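Local coordinates for putative alpha-ketoglutarate-dependent taurine dioxygenase (Burkholderia xenovorans, PDB 5HSX), which probably acts as an iron(II)- and 2-oxoglutarate-dependent dioxygenase of the TfdA family, its metal site holding a sodium ion in this crystal, at residues 123-128 / 266-271; 153-158 / 270-275; 216-221 / 244-249. One frame throughout, in Å; residues are numbered along the deposited sequence.

Contact 1 (123-128 / 266-271); sequences HTDVTA and WDNRAT. With NA (sodium ion), chain M.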
# COMPACT_ATOMS: atom_id res chain seq x y z
N HIS B 123 -5.58 -7.71 -9.46
CA HIS B 123 -6.34 -8.76 -10.12
C HIS B 123 -6.64 -9.90 -9.17
O HIS B 123 -5.97 -10.09 -8.15
CB HIS B 123 -5.59 -9.31 -11.33
CG HIS B 123 -4.31 -9.97 -10.94
ND1 HIS B 123 -3.21 -9.26 -10.53
CD2 HIS B 123 -3.98 -11.28 -10.86
CE1 HIS B 123 -2.24 -10.11 -10.23
NE2 HIS B 123 -2.68 -11.33 -10.43
N THR B 124 -7.64 -10.69 -9.55
CA THR B 124 -7.94 -11.97 -8.95
C THR B 124 -7.55 -13.05 -9.95
O THR B 124 -7.86 -12.93 -11.14
CB THR B 124 -9.43 -12.06 -8.57
OG1 THR B 124 -9.77 -10.98 -7.68
CG2 THR B 124 -9.72 -13.38 -7.88
N ASP B 125 -6.86 -14.08 -9.49
CA ASP B 125 -6.22 -15.03 -10.41
C ASP B 125 -7.22 -15.75 -11.31
O ASP B 125 -8.21 -16.32 -10.84
CB ASP B 125 -5.42 -16.05 -9.62
CG ASP B 125 -4.15 -15.46 -9.05
OD1 ASP B 125 -3.57 -14.59 -9.72
OD2 ASP B 125 -3.76 -15.85 -7.93
N VAL B 126 -6.92 -15.76 -12.61
CA VAL B 126 -7.63 -16.55 -13.62
C VAL B 126 -9.13 -16.29 -13.65
O VAL B 126 -9.91 -17.22 -13.90
CB VAL B 126 -7.36 -18.06 -13.43
CG1 VAL B 126 -7.55 -18.84 -14.74
CG2 VAL B 126 -5.97 -18.31 -12.89
N THR B 127 -9.57 -15.05 -13.40
CA THR B 127 -11.02 -14.88 -13.50
C THR B 127 -11.50 -14.86 -14.94
O THR B 127 -12.72 -14.82 -15.16
CB THR B 127 -11.52 -13.61 -12.79
OG1 THR B 127 -10.90 -12.44 -13.34
CG2 THR B 127 -11.27 -13.68 -11.28
N ALA B 128 -10.61 -14.91 -15.93
CA ALA B 128 -11.09 -15.13 -17.29
C ALA B 128 -11.64 -16.53 -17.49
O ALA B 128 -12.25 -16.79 -18.53
CB ALA B 128 -9.97 -14.86 -18.30
N TRP B 266 -3.85 -17.30 0.18
CA TRP B 266 -4.95 -16.35 0.08
C TRP B 266 -6.18 -16.95 -0.58
O TRP B 266 -6.09 -17.89 -1.38
CB TRP B 266 -4.55 -15.07 -0.67
CG TRP B 266 -4.20 -15.20 -2.13
CD1 TRP B 266 -5.04 -15.03 -3.19
CD2 TRP B 266 -2.90 -15.42 -2.68
NE1 TRP B 266 -4.34 -15.18 -4.37
CE2 TRP B 266 -3.03 -15.41 -4.08
CE3 TRP B 266 -1.64 -15.65 -2.12
CZ2 TRP B 266 -1.94 -15.62 -4.94
CZ3 TRP B 266 -0.55 -15.85 -2.98
CH2 TRP B 266 -0.72 -15.84 -4.37
N ASP B 267 -7.33 -16.38 -0.22
CA ASP B 267 -8.64 -16.81 -0.69
C ASP B 267 -9.02 -15.93 -1.88
O ASP B 267 -9.42 -14.78 -1.71
CB ASP B 267 -9.67 -16.71 0.44
CG ASP B 267 -11.04 -17.24 0.04
OD1 ASP B 267 -11.28 -17.47 -1.17
OD2 ASP B 267 -11.90 -17.40 0.94
N ASN B 268 -8.89 -16.49 -3.09
CA ASN B 268 -9.21 -15.76 -4.32
C ASN B 268 -10.69 -15.44 -4.47
O ASN B 268 -11.05 -14.66 -5.35
CB ASN B 268 -8.80 -16.58 -5.54
CG ASN B 268 -7.32 -16.56 -5.77
OD1 ASN B 268 -6.71 -15.49 -5.87
ND2 ASN B 268 -6.73 -17.75 -5.87
N ARG B 269 -11.56 -16.04 -3.67
CA ARG B 269 -12.96 -15.68 -3.77
C ARG B 269 -13.27 -14.37 -3.07
O ARG B 269 -14.37 -13.83 -3.27
CB ARG B 269 -13.82 -16.81 -3.21
CG ARG B 269 -13.46 -18.15 -3.85
CD ARG B 269 -13.98 -19.31 -3.06
NE ARG B 269 -13.38 -19.36 -1.74
CZ ARG B 269 -13.56 -20.36 -0.87
NH1 ARG B 269 -14.32 -21.41 -1.20
NH2 ARG B 269 -12.98 -20.32 0.32
N ALA B 270 -12.33 -13.84 -2.28
CA ALA B 270 -12.57 -12.64 -1.49
C ALA B 270 -11.46 -11.61 -1.62
O ALA B 270 -11.46 -10.62 -0.87
CB ALA B 270 -12.74 -13.00 -0.01
N THR B 271 -10.50 -11.79 -2.53
CA THR B 271 -9.37 -10.88 -2.62
C THR B 271 -9.02 -10.60 -4.07
O THR B 271 -9.33 -11.38 -4.98
CB THR B 271 -8.09 -11.42 -1.94
OG1 THR B 271 -7.69 -12.65 -2.57
CG2 THR B 271 -8.32 -11.65 -0.44
NA NA M . -1.95 -13.03 -9.62
O HOH W 1 0.26 -12.10 -9.31
O HOH W 2 -1.11 -14.97 -8.86
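Thr-124 meets the 266-271 segment with both branches of its side chain, and each branch finds a different carbonyl. Its hydroxyl OG1 donates to Thr-271 O at 2.8 Å. OG1 sits beside the backbone N (chi1 -57°), which leaves the methyl CG2 anti to it. The methyl presses on another carbonyl, Thr-124 CG2 lying 3.1 Å from Asn-268 O, with the CB of that asparagine a little farther off.

Asp-125, the next residue, divides its carboxylate between metal and protein. OD1 binds the sodium ion at 2.2 Å, whereas OD2 turns to the 266-271 segment and comes to the edge of the Trp-266 indole, in the plane of the ring, 3.5 Å from CZ2. The two side chains cross at about a right angle, their flat groups inclined by 53°. Asn-268 OD1 lies 3.6 Å from Asp-125 OD2, the carboxylate and amide planes 69° apart. That amide oxygen receives a weak bond from Trp-266 NE1, and Asn-268 ND2 is hydrogen-bonded to Ser-136 on the adjoining strand. The tryptophan and the asparagine thus form a second shell beside a metal-binding carboxylate.

Behind them the turn from Asp-267 to Ala-270 is type I and carries an Asx turn. Arg-269 grips the Asp-267 carboxylate side-on, with NE on OD1 at 2.9 Å and NH2 on OD2, while Arg-269 N reaches OD1 from the opposite face of the carboxylate.

His-123 NE2 binds the sodium ion at 2.0 Å, and His-273, Asn-323 O at the C-terminus of the chain and two waters complete the site. With His-273, His-123 and Asp-125 match the His-Asp-His facial triad that binds iron in the double-stranded beta-helix dioxygenases, consistent with the TfdA family; here it holds sodium.

Contact 2 (153-158 / 270-275); sequences TNLVAA and ATAHLA. With NA (sodium ion), chain M.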
# COMPACT_ATOMS: atom_id res chain seq x y z
N THR B 153 -6.14 -6.95 -1.38
CA THR B 153 -7.26 -6.13 -0.96
C THR B 153 -8.47 -7.01 -0.69
O THR B 153 -8.63 -8.07 -1.30
CB THR B 153 -7.59 -5.05 -1.99
OG1 THR B 153 -8.62 -4.21 -1.46
CG2 THR B 153 -8.02 -5.68 -3.34
N ASN B 154 -9.31 -6.56 0.24
CA ASN B 154 -10.43 -7.34 0.76
C ASN B 154 -11.68 -6.96 -0.03
O ASN B 154 -12.26 -5.90 0.19
CB ASN B 154 -10.58 -7.06 2.25
CG ASN B 154 -11.73 -7.81 2.88
OD1 ASN B 154 -12.63 -8.29 2.20
ND2 ASN B 154 -11.70 -7.90 4.21
N LEU B 155 -12.10 -7.83 -0.96
CA LEU B 155 -13.25 -7.53 -1.81
C LEU B 155 -14.57 -7.60 -1.06
O LEU B 155 -15.57 -7.05 -1.54
CB LEU B 155 -13.28 -8.49 -3.00
CG LEU B 155 -12.02 -8.42 -3.88
CD1 LEU B 155 -12.15 -9.39 -5.05
CD2 LEU B 155 -11.80 -7.03 -4.37
N VAL B 156 -14.61 -8.28 0.08
CA VAL B 156 -15.84 -8.35 0.87
C VAL B 156 -16.04 -7.04 1.62
O VAL B 156 -17.13 -6.44 1.59
CB VAL B 156 -15.79 -9.55 1.82
CG1 VAL B 156 -16.96 -9.48 2.81
CG2 VAL B 156 -15.84 -10.87 1.03
N ALA B 157 -14.99 -6.58 2.30
CA ALA B 157 -15.03 -5.25 2.91
C ALA B 157 -15.37 -4.18 1.88
O ALA B 157 -16.18 -3.28 2.15
CB ALA B 157 -13.68 -4.95 3.58
N ALA B 158 -14.76 -4.26 0.69
CA ALA B 158 -15.03 -3.26 -0.34
C ALA B 158 -16.51 -3.27 -0.74
O ALA B 158 -17.14 -2.21 -0.84
CB ALA B 158 -14.14 -3.49 -1.56
N ALA B 270 -12.33 -13.84 -2.28
CA ALA B 270 -12.57 -12.64 -1.49
C ALA B 270 -11.46 -11.61 -1.62
O ALA B 270 -11.46 -10.62 -0.87
CB ALA B 270 -12.74 -13.00 -0.01
N THR B 271 -10.50 -11.79 -2.53
CA THR B 271 -9.37 -10.88 -2.62
C THR B 271 -9.02 -10.60 -4.07
O THR B 271 -9.33 -11.38 -4.98
CB THR B 271 -8.09 -11.42 -1.94
OG1 THR B 271 -7.69 -12.65 -2.57
CG2 THR B 271 -8.32 -11.65 -0.44
N ALA B 272 -8.36 -9.47 -4.27
CA ALA B 272 -7.47 -9.28 -5.40
C ALA B 272 -6.09 -8.95 -4.85
O ALA B 272 -5.95 -8.61 -3.67
CB ALA B 272 -7.95 -8.16 -6.35
N HIS B 273 -5.07 -9.08 -5.70
CA HIS B 273 -3.72 -8.83 -5.22
C HIS B 273 -2.92 -8.12 -6.30
O HIS B 273 -3.33 -8.01 -7.45
CB HIS B 273 -3.01 -10.12 -4.77
CG HIS B 273 -2.87 -11.15 -5.84
ND1 HIS B 273 -3.88 -12.04 -6.15
CD2 HIS B 273 -1.84 -11.44 -6.67
CE1 HIS B 273 -3.47 -12.83 -7.13
NE2 HIS B 273 -2.24 -12.49 -7.46
N LEU B 274 -1.77 -7.62 -5.88
CA LEU B 274 -0.92 -6.76 -6.68
C LEU B 274 0.50 -7.27 -6.59
O LEU B 274 1.10 -7.26 -5.51
CB LEU B 274 -1.01 -5.32 -6.18
CG LEU B 274 -0.06 -4.33 -6.87
CD1 LEU B 274 -0.45 -4.15 -8.34
CD2 LEU B 274 -0.07 -3.01 -6.12
N ALA B 275 1.05 -7.70 -7.73
CA ALA B 275 2.43 -8.15 -7.78
C ALA B 275 3.38 -6.95 -7.80
O ALA B 275 3.02 -5.87 -8.27
CB ALA B 275 2.66 -9.01 -9.03
NA NA M . -1.95 -13.03 -9.62
O HOH W 1 0.26 -12.10 -9.31
O HOH W 2 -1.11 -14.97 -8.86
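Leu-155 has CG beside its own backbone N (chi1 -60°) and an extended second torsion, and its CD1 lies over the backbone of the 270-275 segment, 3.5 Å from Thr-271 O. In Asn-154 CG is anti to the backbone N (chi1 180°), and with chi2 -19° OD1 lies over the start of helix 155-161. There it takes a bond from Ala-157 N, at 2.9 Å and nearly straight, and a weak one from Val-156 N. Ala-157 N stands well above the plane of the amide carbonyl. Asn-154 is therefore the N-cap, while its ND2 is held by the carbonyl of His-28.

The backbones run antiparallel. Thr-153 and Ala-272 form a hydrogen-bonded pair, the shorter bond running from Thr-153 N to Ala-272 O at 2.8 Å and the longer from Ala-272 N to Thr-153 O at 3.3 Å. Asn-154 and Thr-271 follow as a non-hydrogen-bonded pair, and beside it Thr-271 CA makes a CA-H...O contact with Thr-153 O of 3.2 Å. Past the end of the strand, Leu-155 N still donates to Ala-270 O at 2.9 Å, coming from above the carbonyl plane.

Small apolar groups fill in around these bonds. Thr-153 CG2 lies against Ala-272 CB on one face of the sheet, and Val-156 CG2 meets Ala-270 CB at 3.9 Å. The hydroxyl of Thr-153 is bonded to Val-247.

Farther along the same strand, His-273 NE2 binds the sodium ion. The first amides of a helix lack carbonyl partners within it; here the cap serves those of Val-156 and Ala-157, and the carbonyl of Ala-270 serves that of Leu-155, so the first three helix amides all have acceptors, that of Val-156 a weak one, beside a metal-bearing strand.

Contact 3 (216-221 / 244-249); sequences RALYVS and WEHVTR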
# COMPACT_ATOMS: atom_id res chain seq x y z
N ARG B 216 -20.69 -11.46 0.43
CA ARG B 216 -20.65 -10.95 -0.94
C ARG B 216 -19.34 -10.23 -1.19
O ARG B 216 -18.96 -9.34 -0.42
CB ARG B 216 -21.83 -10.01 -1.19
CG ARG B 216 -23.14 -10.78 -1.17
CD ARG B 216 -24.32 -9.86 -1.29
NE ARG B 216 -25.56 -10.62 -1.21
CZ ARG B 216 -26.76 -10.11 -1.44
NH1 ARG B 216 -26.87 -8.83 -1.77
NH2 ARG B 216 -27.85 -10.88 -1.34
N ALA B 217 -18.65 -10.62 -2.26
CA ALA B 217 -17.40 -10.00 -2.67
C ALA B 217 -17.61 -9.15 -3.91
O ALA B 217 -18.29 -9.57 -4.84
CB ALA B 217 -16.32 -11.06 -2.96
N LEU B 218 -16.99 -7.97 -3.93
CA LEU B 218 -17.01 -7.11 -5.11
C LEU B 218 -16.00 -7.68 -6.10
O LEU B 218 -14.80 -7.42 -6.01
CB LEU B 218 -16.71 -5.66 -4.71
CG LEU B 218 -16.83 -4.55 -5.75
CD1 LEU B 218 -18.19 -4.58 -6.42
CD2 LEU B 218 -16.58 -3.18 -5.09
N TYR B 219 -16.50 -8.48 -7.05
CA TYR B 219 -15.68 -9.42 -7.81
C TYR B 219 -15.20 -8.76 -9.10
O TYR B 219 -15.53 -9.18 -10.21
CB TYR B 219 -16.49 -10.68 -8.10
CG TYR B 219 -15.71 -11.94 -8.43
CD1 TYR B 219 -14.86 -12.51 -7.50
CD2 TYR B 219 -15.87 -12.58 -9.65
CE1 TYR B 219 -14.15 -13.68 -7.78
CE2 TYR B 219 -15.17 -13.75 -9.95
CZ TYR B 219 -14.32 -14.29 -9.01
OH TYR B 219 -13.64 -15.47 -9.29
N VAL B 220 -14.37 -7.73 -8.95
CA VAL B 220 -14.11 -6.80 -10.05
C VAL B 220 -12.70 -6.92 -10.62
O VAL B 220 -12.29 -6.06 -11.40
CB VAL B 220 -14.41 -5.34 -9.65
CG1 VAL B 220 -15.91 -5.13 -9.42
CG2 VAL B 220 -13.61 -4.93 -8.40
N SER B 221 -11.95 -7.98 -10.26
CA SER B 221 -10.68 -8.41 -10.87
C SER B 221 -10.13 -7.44 -11.92
O SER B 221 -10.30 -7.69 -13.13
CB SER B 221 -10.87 -9.80 -11.48
OG SER B 221 -9.63 -10.39 -11.81
N TRP B 244 -13.15 0.14 -9.36
CA TRP B 244 -11.73 -0.18 -9.27
C TRP B 244 -10.99 0.81 -8.37
O TRP B 244 -10.07 0.43 -7.64
CB TRP B 244 -11.11 -0.17 -10.67
CG TRP B 244 -11.52 -1.35 -11.51
CD1 TRP B 244 -12.06 -2.54 -11.08
CD2 TRP B 244 -11.45 -1.43 -12.93
NE1 TRP B 244 -12.31 -3.35 -12.15
CE2 TRP B 244 -11.94 -2.71 -13.30
CE3 TRP B 244 -11.01 -0.56 -13.94
CZ2 TRP B 244 -11.99 -3.13 -14.63
CZ3 TRP B 244 -11.06 -0.99 -15.27
CH2 TRP B 244 -11.55 -2.26 -15.60
N GLU B 245 -11.35 2.09 -8.44
CA GLU B 245 -10.80 3.05 -7.50
C GLU B 245 -11.19 2.69 -6.07
O GLU B 245 -10.37 2.74 -5.14
CB GLU B 245 -11.30 4.44 -7.89
CG GLU B 245 -11.25 5.52 -6.85
CD GLU B 245 -11.78 6.83 -7.42
OE1 GLU B 245 -10.93 7.66 -7.77
OE2 GLU B 245 -13.03 7.01 -7.57
N HIS B 246 -12.44 2.27 -5.89
CA HIS B 246 -12.94 1.93 -4.57
C HIS B 246 -12.16 0.75 -3.96
O HIS B 246 -11.73 0.81 -2.80
CB HIS B 246 -14.44 1.62 -4.68
CG HIS B 246 -15.10 1.22 -3.40
ND1 HIS B 246 -15.42 2.12 -2.41
CD2 HIS B 246 -15.52 0.01 -2.95
CE1 HIS B 246 -16.01 1.49 -1.40
NE2 HIS B 246 -16.08 0.20 -1.71
N VAL B 247 -11.96 -0.32 -4.73
CA VAL B 247 -11.38 -1.53 -4.15
C VAL B 247 -9.91 -1.38 -3.84
O VAL B 247 -9.35 -2.22 -3.13
CB VAL B 247 -11.51 -2.80 -5.03
CG1 VAL B 247 -12.97 -3.15 -5.27
CG2 VAL B 247 -10.71 -2.68 -6.34
N THR B 248 -9.26 -0.34 -4.36
CA THR B 248 -7.86 -0.12 -4.06
C THR B 248 -7.65 0.91 -2.96
O THR B 248 -6.51 1.33 -2.73
CB THR B 248 -7.09 0.29 -5.34
OG1 THR B 248 -7.75 1.36 -6.01
CG2 THR B 248 -7.00 -0.90 -6.29
N ARG B 249 -8.71 1.31 -2.25
CA ARG B 249 -8.52 2.23 -1.13
C ARG B 249 -7.68 1.57 -0.04
O ARG B 249 -7.86 0.37 0.23
CB ARG B 249 -9.86 2.72 -0.58
CG ARG B 249 -10.51 3.72 -1.55
CD ARG B 249 -11.19 4.88 -0.85
NE ARG B 249 -12.29 4.44 -0.00
CZ ARG B 249 -13.55 4.26 -0.42
NH1 ARG B 249 -14.46 3.86 0.46
NH2 ARG B 249 -13.89 4.46 -1.70
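One direct hydrogen bond joins the two segments: the indole of Trp-244 donates through NE1 to Val-220 O at 2.8 Å. The N-H...O angle is 140°, and the carbonyl oxygen is tilted 23° from the ring plane, making the bond noticeably bent. Trp-244 CD1 comes along with it, so the pyrrole edge of the indole, not the face, borders Val-220. In this direction the backbone of the 216-221 segment is already turning, for Tyr-219 is the centre of an inverse gamma turn that follows the short strand 216-218.

Apolar contacts centre on one methyl group. Val-247 CG1 receives Leu-218 CD2 at 3.6 Å and Val-220 CG2 at 3.7 Å; the two valines meet tip to tip. Leu-218 has CG anti to its backbone N (chi1 -174°), which sets CG out toward the helix. Val-220 CG2 also touches the edge of the Trp-244 ring, lying in its plane, 3.9 Å from CD1.

The packing sets the C-terminal end of helix 233-247 against the end of strand 216-218 and the turn after it; strand 216-218 pairs antiparallel with 200-209. It is plain structural packing of a helix end on a strand end and its following turn, with the sodium ion about 14 Å from the Val-247 side chain.

An aromatic edge gives the remaining contact. Leu-218 CD2 reaches the rim of the His-246 imidazole at CD2, 4.0 Å away and near the ring plane, the side chains crossing at about a right angle.

Polar bonds also lead out of the contact. NE2 of the His-246 ring is hydrogen-bonded to Ala-158 O on helix 155-161, and Glu-245 forms a salt bridge with Arg-117 of the second subunit.

In the fold
Contacts 1 and 2 share Ala-270 and Thr-271, their centres about 8 Å apart, and supply His-123, Asp-125 and His-273 to one sodium ion; two waters belong to both. A probable hydrogen bond from His-273 N to His-123 O (2.8 Å) links the two metal-binding segments directly. Contact 3 lies farther out, about 11 Å from contact 1 and 7 Å from contact 2, centre to centre, and is nested within the chain loops that both close. Ser-221 OG connects it to contact 1, 3.0 Å from Thr-124 N, next to the metal-binding residues. Two probable hydrogen bonds, Thr-153 OG1 to Val-247 O (2.7 Å) and His-246 NE2 to Ala-158 O (2.8 Å), join it to contact 2.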